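Local coordinates for protein GDSL-like Lipase (Parabacteroides distasonis, PDB 3P94) that probably hydrolyses ester bonds as a serine hydrolase of the GDSL-like lipase family, perhaps acting on lysophospholipids, at residues V159-M165 against I190-V195. Residues are numbered along the deposited sequence; the frame is centred on the assembly and turned at random.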
loop_
_atom_site.group_PDB
_atom_site.type_symbol
_atom_site.label_atom_id
_atom_site.label_comp_id
_atom_site.label_asym_id
_atom_site.label_seq_id
_atom_site.Cartn_x
_atom_site.Cartn_y
_atom_site.Cartn_z
ATOM N N VAL A 159 -4.925 5.788 -7.589
ATOM C CA VAL A 159 -3.850 6.753 -7.353
ATOM C C VAL A 159 -2.653 6.310 -8.185
ATOM O O VAL A 159 -2.026 5.288 -7.873
ATOM C CB VAL A 159 -3.528 6.872 -5.833
ATOM C CG1 VAL A 159 -2.318 7.754 -5.577
ATOM C CG2 VAL A 159 -4.726 7.393 -5.058
ATOM N N ASP A 160 -2.344 7.065 -9.251
ATOM C CA ASP A 160 -1.259 6.697 -10.148
ATOM C C ASP A 160 0.089 7.331 -9.750
ATOM O O ASP A 160 0.599 8.261 -10.405
ATOM C CB ASP A 160 -1.615 7.019 -11.605
ATOM C CG ASP A 160 -0.727 6.351 -12.648
ATOM O OD1 ASP A 160 0.188 5.589 -12.259
ATOM O OD2 ASP A 160 -0.967 6.563 -13.846
ATOM N N TYR A 161 0.713 6.744 -8.723
ATOM C CA TYR A 161 2.064 7.133 -8.323
ATOM C C TYR A 161 3.071 6.770 -9.410
ATOM O O TYR A 161 4.018 7.516 -9.652
ATOM C CB TYR A 161 2.493 6.380 -7.052
ATOM C CG TYR A 161 1.748 6.659 -5.769
ATOM C CD1 TYR A 161 1.418 7.959 -5.401
ATOM C CD2 TYR A 161 1.526 5.646 -4.841
ATOM C CE1 TYR A 161 0.816 8.231 -4.173
ATOM C CE2 TYR A 161 0.935 5.906 -3.610
ATOM C CZ TYR A 161 0.584 7.200 -3.278
ATOM O OH TYR A 161 0.001 7.449 -2.066
ATOM N N HIS A 162 2.890 5.570 -10.003
ATOM C CA HIS A 162 3.784 4.932 -10.977
ATOM C C HIS A 162 4.114 5.835 -12.176
ATOM O O HIS A 162 5.298 6.026 -12.455
ATOM C CB HIS A 162 3.187 3.585 -11.458
ATOM C CG HIS A 162 4.166 2.732 -12.214
ATOM N ND1 HIS A 162 4.500 3.006 -13.529
ATOM C CD2 HIS A 162 4.857 1.638 -11.808
ATOM C CE1 HIS A 162 5.387 2.081 -13.878
ATOM N NE2 HIS A 162 5.627 1.232 -12.883
ATOM N N SER A 163 3.099 6.400 -12.870
ATOM C CA SER A 163 3.352 7.268 -14.026
ATOM C C SER A 163 4.113 8.548 -13.646
ATOM O O SER A 163 4.921 9.045 -14.443
ATOM C CB SER A 163 2.048 7.632 -14.726
ATOM O OG SER A 163 1.401 6.459 -15.193
ATOM N N ALA A 164 3.870 9.063 -12.430
ATOM C CA ALA A 164 4.505 10.279 -11.921
ATOM C C ALA A 164 5.959 10.068 -11.477
ATOM O O ALA A 164 6.706 11.044 -11.372
ATOM C CB ALA A 164 3.705 10.818 -10.748
HETATM N N MSE A 165 6.358 8.821 -11.181
HETATM C CA MSE A 165 7.695 8.569 -10.630
HETATM C C MSE A 165 8.624 7.701 -11.497
HETATM O O MSE A 165 9.829 7.678 -11.227
HETATM C CB MSE A 165 7.547 7.885 -9.254
HETATM C CG MSE A 165 6.789 8.727 -8.238
HETATM SE SE MSE A 165 6.303 7.695 -6.666
HETATM C CE MSE A 165 7.990 7.860 -5.704
ATOM N N ILE A 190 6.170 13.735 -3.815
ATOM C CA ILE A 190 5.417 13.522 -5.070
ATOM C C ILE A 190 4.139 12.745 -4.716
ATOM O O ILE A 190 3.036 13.128 -5.104
ATOM C CB ILE A 190 6.268 12.778 -6.159
ATOM C CG1 ILE A 190 7.364 13.699 -6.736
ATOM C CG2 ILE A 190 5.376 12.193 -7.295
ATOM C CD1 ILE A 190 8.409 13.005 -7.541
HETATM N N MSE A 191 4.304 11.671 -3.946
HETATM C CA MSE A 191 3.206 10.816 -3.506
HETATM C C MSE A 191 2.170 11.578 -2.682
HETATM O O MSE A 191 0.970 11.423 -2.933
HETATM C CB MSE A 191 3.745 9.636 -2.698
HETATM C CG MSE A 191 4.513 8.635 -3.548
HETATM SE SE MSE A 191 5.500 7.429 -2.410
HETATM C CE MSE A 191 4.070 6.441 -1.662
ATOM N N GLU A 192 2.622 12.406 -1.715
ATOM C CA GLU A 192 1.771 13.205 -0.842
ATOM C C GLU A 192 0.800 14.078 -1.658
ATOM O O GLU A 192 -0.393 14.065 -1.363
ATOM C CB GLU A 192 2.630 14.066 0.099
ATOM C CG GLU A 192 1.843 15.064 0.937
ATOM C CD GLU A 192 2.646 15.921 1.899
ATOM O OE1 GLU A 192 3.858 15.665 2.082
ATOM O OE2 GLU A 192 2.045 16.846 2.488
ATOM N N LYS A 193 1.305 14.802 -2.682
ATOM C CA LYS A 193 0.511 15.683 -3.536
ATOM C C LYS A 193 -0.589 14.910 -4.261
ATOM O O LYS A 193 -1.738 15.335 -4.231
ATOM C CB LYS A 193 1.422 16.424 -4.540
ATOM C CG LYS A 193 0.705 17.490 -5.357
ATOM C CD LYS A 193 1.653 18.180 -6.307
ATOM N N ILE A 194 -0.252 13.754 -4.857
ATOM C CA ILE A 194 -1.183 12.920 -5.625
ATOM C C ILE A 194 -2.254 12.271 -4.716
ATOM O O ILE A 194 -3.438 12.308 -5.057
ATOM C CB ILE A 194 -0.393 11.846 -6.432
ATOM C CG1 ILE A 194 0.557 12.520 -7.451
ATOM C CG2 ILE A 194 -1.348 10.860 -7.147
ATOM C CD1 ILE A 194 1.641 11.636 -7.944
ATOM N N VAL A 195 -1.844 11.678 -3.579
ATOM C CA VAL A 195 -2.787 10.992 -2.690
ATOM C C VAL A 195 -3.709 11.995 -1.975
ATOM O O VAL A 195 -4.876 11.673 -1.765
ATOM C CB VAL A 195 -2.087 10.005 -1.709
ATOM C CG1 VAL A 195 -1.393 10.714 -0.536
ATOM C CG2 VAL A 195 -3.051 8.935 -1.215
#
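Taken from its N-terminal end, 190-195 first presents Ile190, whose CG2 lies 4.1 Å from Ala164 CB and 3.9 Å from Met165 CG. One residue on, selenomethionine Met191 makes a CH-pi contact: its CG sits 3.9 Å from the Tyr161 ring centroid, 19° off the normal, hence over the face. The same CG is 3.7 Å from Met165 SE. Ile194, a turn later, bridges strand end and helix, with CG2 3.6 Å from Val159 CG1 and CD1 3.6 Å from Ala164 CB. At Val195 the CB is 3.3 Å from Tyr161 OH; Trp36 also touches Tyr161, Met191 and Val195. No hydrogen bond crosses; the 467 Å² buried, both sides summed, is mostly side-chain packing of apolar groups and the Tyr161 ring. Within 159-165, Asp160 N-caps helix 161-165, Ser163 N donating to Asp160 OD1 (3.1 Å, 170°). The axes of helices 161-165 and 190-195 approach to 10.3 Å, N-to-C directions 137° apart; with the Val159-Ile194 contact at the edge-strand end, this is consistent with the flavodoxin-like alpha/beta/alpha fold of SGNH hydrolases.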